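Local coordinates for StAR-related lipid transfer protein 5 (PDB 2R55) that probably binds cholesterol or other sterols and may take part in their transport within the cell, as a START-domain lipid transfer protein, at residues K34-C48 / S57-R70. Numbering follows the deposited sequence.
Sequences KMLQYRRDTAGWKIC and SWRPSVEFPGNLYR
The indole of Trp45 is sandwiched between two arginines: Arg70 lays CB and CD over one face, and Arg59 covers the other with CD, 3.8 Å from the six-membered ring centroid, and with its guanidinium, which lies nearly parallel to the indole (15° between planes). Tryptophan offers both broad faces and an edge N-H; arginine packs methylenes on the ring while its charged end reaches polar partners. The guanidinium edge of Arg59 meets Ala43 O from NH1 at 3.1 Å and, more weakly, Asp41 OD2 from NH2 at 3.4 Å, a salt bridge just beyond the helix end. Leucine's branched end suits Leu68, whose CD2 sits almost exactly over the Tyr38 ring, 3.5 Å from the centroid; a chi1 of 163°, setting CG opposite the backbone N, also brings CD2 to Trp45 CH2. These side chains pack the end of the N-terminal helix 21-40 of the START fold against its curved, largely antiparallel sheet, where Lys46 and Trp58 form a hydrogen-bonded pair, Lys46 N to Trp58 O being 2.9 Å. Trp45 NE1 reaches back to Asp41 O, 2.9 Å away and above its carbonyl plane, which helps fix the indole's rotation. Replacing Trp45 with an alanine is likely to leave Arg59 and Arg70 without the ring they clasp and Asp41 O without its indole donor. Beyond Tyr38, Lys34 NZ bridges to Glu63 OE2 at 3.1 Å, while Arg70 pairs with Glu72 and Arg39 with Glu179.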
loop_
_atom_site.group_PDB
_atom_site.type_symbol
_atom_site.label_atom_id
_atom_site.label_comp_id
_atom_site.label_asym_id
_atom_site.label_seq_id
_atom_site.Cartn_x
_atom_site.Cartn_y
_atom_site.Cartn_z
ATOM N N LYS A 34 -2.717 -12.635 6.153
ATOM C CA LYS A 34 -1.275 -12.478 5.969
ATOM C C LYS A 34 -0.785 -11.121 6.449
ATOM O O LYS A 34 0.253 -10.994 7.086
ATOM C CB LYS A 34 -0.897 -12.688 4.502
ATOM C CG LYS A 34 -0.758 -14.159 4.144
ATOM C CD LYS A 34 -0.774 -14.326 2.654
ATOM C CE LYS A 34 -0.666 -15.774 2.251
ATOM N NZ LYS A 34 -0.554 -15.796 0.777
ATOM N N MET A 35 -1.559 -10.104 6.131
ATOM C CA MET A 35 -1.267 -8.776 6.574
ATOM C C MET A 35 -1.224 -8.715 8.092
ATOM O O MET A 35 -0.288 -8.176 8.670
ATOM C CB MET A 35 -2.286 -7.830 5.981
ATOM C CG MET A 35 -1.919 -7.412 4.574
ATOM S SD MET A 35 -0.626 -6.159 4.589
ATOM C CE MET A 35 -1.518 -4.761 5.245
ATOM N N LEU A 36 -2.198 -9.330 8.738
ATOM C CA LEU A 36 -2.202 -9.397 10.189
ATOM C C LEU A 36 -0.920 -10.036 10.736
ATOM O O LEU A 36 -0.338 -9.546 11.713
ATOM C CB LEU A 36 -3.459 -10.106 10.699
ATOM C CG LEU A 36 -3.809 -9.873 12.181
ATOM C CD1 LEU A 36 -3.882 -8.367 12.511
ATOM C CD2 LEU A 36 -5.097 -10.615 12.622
ATOM N N GLN A 37 -0.462 -11.103 10.083
ATOM C CA GLN A 37 0.753 -11.773 10.511
ATOM C C GLN A 37 1.991 -10.897 10.267
ATOM O O GLN A 37 2.879 -10.842 11.125
ATOM C CB GLN A 37 0.865 -13.190 9.912
ATOM C CG GLN A 37 1.174 -14.317 10.957
ATOM C CD GLN A 37 0.228 -14.309 12.183
ATOM O OE1 GLN A 37 -0.929 -13.849 12.109
ATOM N NE2 GLN A 37 0.722 -14.826 13.317
ATOM N N TYR A 38 2.018 -10.160 9.152
ATOM C CA TYR A 38 3.096 -9.198 8.896
ATOM C C TYR A 38 3.150 -8.104 9.976
ATOM O O TYR A 38 4.207 -7.538 10.227
ATOM C CB TYR A 38 2.929 -8.451 7.562
ATOM C CG TYR A 38 2.877 -9.239 6.269
ATOM C CD1 TYR A 38 3.418 -10.509 6.159
ATOM C CD2 TYR A 38 2.312 -8.670 5.137
ATOM C CE1 TYR A 38 3.360 -11.204 4.956
ATOM C CE2 TYR A 38 2.249 -9.351 3.953
ATOM C CZ TYR A 38 2.781 -10.620 3.865
ATOM O OH TYR A 38 2.718 -11.295 2.677
ATOM N N ARG A 39 2.012 -7.774 10.577
ATOM C CA ARG A 39 1.965 -6.678 11.519
ATOM C C ARG A 39 2.519 -7.132 12.862
ATOM O O ARG A 39 3.175 -6.365 13.583
ATOM C CB ARG A 39 0.529 -6.163 11.658
ATOM C CG ARG A 39 0.298 -5.116 12.749
ATOM C CD ARG A 39 1.231 -3.944 12.610
ATOM N NE ARG A 39 1.045 -2.955 13.671
ATOM C CZ ARG A 39 1.738 -2.915 14.808
ATOM N NH1 ARG A 39 2.693 -3.809 15.046
ATOM N NH2 ARG A 39 1.479 -1.960 15.688
ATOM N N ARG A 40 2.262 -8.391 13.191
ATOM C CA ARG A 40 2.654 -8.929 14.477
ATOM C C ARG A 40 4.092 -9.409 14.447
ATOM O O ARG A 40 4.810 -9.230 15.416
ATOM C CB ARG A 40 1.714 -10.045 14.884
ATOM C CG ARG A 40 0.291 -9.556 15.067
ATOM C CD ARG A 40 -0.728 -10.709 15.040
ATOM N NE ARG A 40 -1.965 -10.228 15.638
ATOM C CZ ARG A 40 -3.099 -10.915 15.744
ATOM N NH1 ARG A 40 -4.149 -10.350 16.336
ATOM N NH2 ARG A 40 -3.195 -12.150 15.259
ATOM N N ASP A 41 4.524 -9.990 13.333
ATOM C CA ASP A 41 5.847 -10.606 13.286
ATOM C C ASP A 41 6.929 -9.593 13.632
ATOM O O ASP A 41 6.894 -8.446 13.174
ATOM C CB ASP A 41 6.151 -11.186 11.902
ATOM C CG ASP A 41 5.341 -12.427 11.572
ATOM O OD1 ASP A 41 4.868 -13.156 12.487
ATOM O OD2 ASP A 41 5.202 -12.705 10.358
ATOM N N THR A 42 7.906 -10.022 14.419
ATOM C CA THR A 42 9.057 -9.173 14.685
ATOM C C THR A 42 10.342 -9.772 14.091
ATOM O O THR A 42 11.410 -9.159 14.135
ATOM C CB THR A 42 9.202 -8.855 16.192
ATOM O OG1 THR A 42 9.302 -10.075 16.930
ATOM C CG2 THR A 42 7.997 -8.037 16.694
ATOM N N ALA A 43 10.220 -10.952 13.496
ATOM C CA ALA A 43 11.374 -11.666 12.959
ATOM C C ALA A 43 11.587 -11.369 11.486
ATOM O O ALA A 43 10.686 -10.865 10.795
ATOM C CB ALA A 43 11.226 -13.163 13.178
ATOM N N GLY A 44 12.788 -11.694 11.012
ATOM C CA GLY A 44 13.156 -11.451 9.631
ATOM C C GLY A 44 13.502 -9.995 9.400
ATOM O O GLY A 44 14.505 -9.713 8.771
ATOM N N TRP A 45 12.687 -9.078 9.931
ATOM C CA TRP A 45 12.812 -7.634 9.684
ATOM C C TRP A 45 14.211 -7.027 9.893
ATOM O O TRP A 45 14.673 -6.927 11.037
ATOM C CB TRP A 45 11.813 -6.845 10.546
ATOM C CG TRP A 45 10.379 -7.188 10.327
ATOM C CD1 TRP A 45 9.517 -7.677 11.252
ATOM C CD2 TRP A 45 9.631 -7.058 9.109
ATOM N NE1 TRP A 45 8.272 -7.863 10.695
ATOM C CE2 TRP A 45 8.318 -7.496 9.378
ATOM C CE3 TRP A 45 9.941 -6.602 7.816
ATOM C CZ2 TRP A 45 7.319 -7.496 8.413
ATOM C CZ3 TRP A 45 8.948 -6.614 6.853
ATOM C CH2 TRP A 45 7.652 -7.052 7.154
ATOM N N LYS A 46 14.855 -6.598 8.797
ATOM C CA LYS A 46 16.161 -5.919 8.868
ATOM C C LYS A 46 15.981 -4.458 8.499
ATOM O O LYS A 46 15.432 -4.148 7.444
ATOM C CB LYS A 46 17.208 -6.555 7.937
ATOM C CG LYS A 46 17.169 -8.093 7.800
ATOM C CD LYS A 46 18.184 -8.776 8.702
ATOM C CE LYS A 46 17.555 -9.278 10.014
ATOM N NZ LYS A 46 17.077 -10.698 9.921
ATOM N N ILE A 47 16.454 -3.561 9.360
ATOM C CA ILE A 47 16.229 -2.120 9.199
ATOM C C ILE A 47 16.944 -1.502 7.976
ATOM O O ILE A 47 18.111 -1.814 7.708
ATOM C CB ILE A 47 16.611 -1.363 10.509
ATOM C CG1 ILE A 47 15.866 -0.030 10.621
ATOM C CG2 ILE A 47 18.124 -1.184 10.637
ATOM C CD1 ILE A 47 14.542 -0.133 11.381
ATOM N N CYS A 48 16.241 -0.642 7.236
ATOM C CA CYS A 48 16.857 0.112 6.134
ATOM C C CYS A 48 17.381 1.431 6.678
ATOM O O CYS A 48 18.586 1.686 6.722
ATOM C CB CYS A 48 15.854 0.465 5.029
ATOM S SG CYS A 48 14.861 -0.827 4.301
ATOM N N SER A 57 11.847 -0.936 7.345
ATOM C CA SER A 57 12.653 -2.139 7.341
ATOM C C SER A 57 12.104 -3.058 6.269
ATOM O O SER A 57 11.048 -2.777 5.698
ATOM C CB SER A 57 12.608 -2.816 8.710
ATOM O OG SER A 57 11.290 -2.839 9.223
ATOM N N TRP A 58 12.815 -4.145 5.988
ATOM C CA TRP A 58 12.438 -5.033 4.914
ATOM C C TRP A 58 12.660 -6.469 5.359
ATOM O O TRP A 58 13.230 -6.713 6.439
ATOM C CB TRP A 58 13.242 -4.721 3.633
ATOM C CG TRP A 58 14.694 -5.034 3.794
ATOM C CD1 TRP A 58 15.643 -4.239 4.373
ATOM C CD2 TRP A 58 15.356 -6.248 3.426
ATOM N NE1 TRP A 58 16.856 -4.882 4.387
ATOM C CE2 TRP A 58 16.711 -6.118 3.812
ATOM C CE3 TRP A 58 14.940 -7.434 2.802
ATOM C CZ2 TRP A 58 17.661 -7.135 3.589
ATOM C CZ3 TRP A 58 15.889 -8.451 2.585
ATOM C CH2 TRP A 58 17.231 -8.286 2.977
ATOM N N ARG A 59 12.180 -7.411 4.542
ATOM C CA ARG A 59 12.572 -8.810 4.632
ATOM C C ARG A 59 12.229 -9.535 3.334
ATOM O O ARG A 59 11.381 -9.067 2.584
ATOM C CB ARG A 59 11.929 -9.501 5.842
ATOM C CG ARG A 59 10.535 -10.015 5.606
ATOM C CD ARG A 59 9.894 -10.373 6.910
ATOM N NE ARG A 59 8.614 -11.030 6.696
ATOM C CZ ARG A 59 7.869 -11.523 7.679
ATOM N NH1 ARG A 59 8.292 -11.427 8.935
ATOM N NH2 ARG A 59 6.705 -12.095 7.406
ATOM N N PRO A 60 12.869 -10.694 3.078
ATOM C CA PRO A 60 12.500 -11.439 1.870
ATOM C C PRO A 60 11.012 -11.800 1.892
ATOM O O PRO A 60 10.509 -12.279 2.900
ATOM C CB PRO A 60 13.345 -12.723 1.964
ATOM C CG PRO A 60 14.433 -12.410 2.912
ATOM C CD PRO A 60 13.905 -11.390 3.866
ATOM N N SER A 61 10.320 -11.513 0.799
ATOM C CA SER A 61 8.961 -11.964 0.578
ATOM C C SER A 61 8.984 -13.454 0.366
ATOM O O SER A 61 9.978 -13.970 -0.161
ATOM C CB SER A 61 8.428 -11.320 -0.689
ATOM O OG SER A 61 7.482 -12.152 -1.328
ATOM N N VAL A 62 7.920 -14.141 0.795
ATOM C CA VAL A 62 7.702 -15.547 0.415
ATOM C C VAL A 62 6.749 -15.635 -0.806
ATOM O O VAL A 62 6.506 -16.713 -1.330
ATOM C CB VAL A 62 7.195 -16.457 1.607
ATOM C CG1 VAL A 62 8.174 -16.440 2.768
ATOM C CG2 VAL A 62 5.805 -16.051 2.079
ATOM N N GLU A 63 6.224 -14.496 -1.245
ATOM C CA GLU A 63 5.285 -14.446 -2.366
ATOM C C GLU A 63 5.966 -14.428 -3.745
ATOM O O GLU A 63 5.363 -14.876 -4.717
ATOM C CB GLU A 63 4.341 -13.240 -2.257
ATOM C CG GLU A 63 3.467 -13.131 -0.971
ATOM C CD GLU A 63 2.587 -14.358 -0.643
ATOM O OE1 GLU A 63 2.244 -15.156 -1.530
ATOM O OE2 GLU A 63 2.219 -14.510 0.549
ATOM N N PHE A 64 7.207 -13.922 -3.818
ATOM C CA PHE A 64 7.945 -13.724 -5.073
ATOM C C PHE A 64 9.434 -13.505 -4.739
ATOM O O PHE A 64 9.761 -13.270 -3.579
ATOM C CB PHE A 64 7.346 -12.564 -5.895
ATOM C CG PHE A 64 7.830 -11.185 -5.505
ATOM C CD1 PHE A 64 7.702 -10.713 -4.214
ATOM C CD2 PHE A 64 8.383 -10.343 -6.466
ATOM C CE1 PHE A 64 8.142 -9.443 -3.863
ATOM C CE2 PHE A 64 8.822 -9.044 -6.136
ATOM C CZ PHE A 64 8.706 -8.597 -4.835
ATOM N N PRO A 65 10.339 -13.595 -5.747
ATOM C CA PRO A 65 11.773 -13.409 -5.477
ATOM C C PRO A 65 12.125 -12.203 -4.582
ATOM O O PRO A 65 12.976 -12.355 -3.696
ATOM C CB PRO A 65 12.364 -13.216 -6.870
ATOM C CG PRO A 65 11.471 -13.997 -7.747
ATOM C CD PRO A 65 10.093 -13.852 -7.181
ATOM N N GLY A 66 11.463 -11.051 -4.778
ATOM C CA GLY A 66 11.807 -9.797 -4.078
ATOM C C GLY A 66 11.520 -9.673 -2.581
ATOM O O GLY A 66 11.533 -10.664 -1.833
ATOM N N ASN A 67 11.268 -8.442 -2.136
ATOM C CA ASN A 67 11.152 -8.158 -0.713
ATOM C C ASN A 67 9.787 -7.628 -0.281
ATOM O O ASN A 67 8.985 -7.194 -1.109
ATOM C CB ASN A 67 12.235 -7.167 -0.291
ATOM C CG ASN A 67 13.652 -7.657 -0.606
ATOM O OD1 ASN A 67 14.021 -8.805 -0.342
ATOM N ND2 ASN A 67 14.460 -6.764 -1.145
ATOM N N LEU A 68 9.541 -7.655 1.027
ATOM C CA LEU A 68 8.394 -6.995 1.628
ATOM C C LEU A 68 8.921 -5.872 2.493
ATOM O O LEU A 68 9.873 -6.073 3.247
ATOM C CB LEU A 68 7.595 -8.001 2.468
ATOM C CG LEU A 68 6.560 -7.602 3.523
ATOM C CD1 LEU A 68 5.350 -6.896 2.918
ATOM C CD2 LEU A 68 6.111 -8.836 4.354
ATOM N N TYR A 69 8.287 -4.703 2.396
ATOM C CA TYR A 69 8.719 -3.486 3.090
ATOM C C TYR A 69 7.696 -3.052 4.136
ATOM O O TYR A 69 6.481 -3.118 3.892
ATOM C CB TYR A 69 8.972 -2.343 2.081
ATOM C CG TYR A 69 10.213 -2.564 1.253
ATOM C CD1 TYR A 69 10.151 -3.231 0.027
ATOM C CD2 TYR A 69 11.458 -2.136 1.709
ATOM C CE1 TYR A 69 11.311 -3.466 -0.731
ATOM C CE2 TYR A 69 12.623 -2.359 0.961
ATOM C CZ TYR A 69 12.538 -3.024 -0.254
ATOM O OH TYR A 69 13.682 -3.250 -0.971
ATOM N N ARG A 70 8.193 -2.600 5.286
ATOM C CA ARG A 70 7.366 -2.260 6.418
ATOM C C ARG A 70 7.683 -0.841 6.881
ATOM O O ARG A 70 8.825 -0.530 7.250
ATOM C CB ARG A 70 7.638 -3.253 7.543
ATOM C CG ARG A 70 6.930 -2.971 8.888
ATOM C CD ARG A 70 7.739 -3.549 10.023
ATOM N NE ARG A 70 6.933 -3.846 11.198
ATOM C CZ ARG A 70 6.572 -2.947 12.112
ATOM N NH1 ARG A 70 6.925 -1.664 11.985
ATOM N NH2 ARG A 70 5.834 -3.329 13.148
HETATM O O HOH W 1 5.644 -12.837 2.169
HETATM O O HOH W 2 5.350 -5.946 11.983
#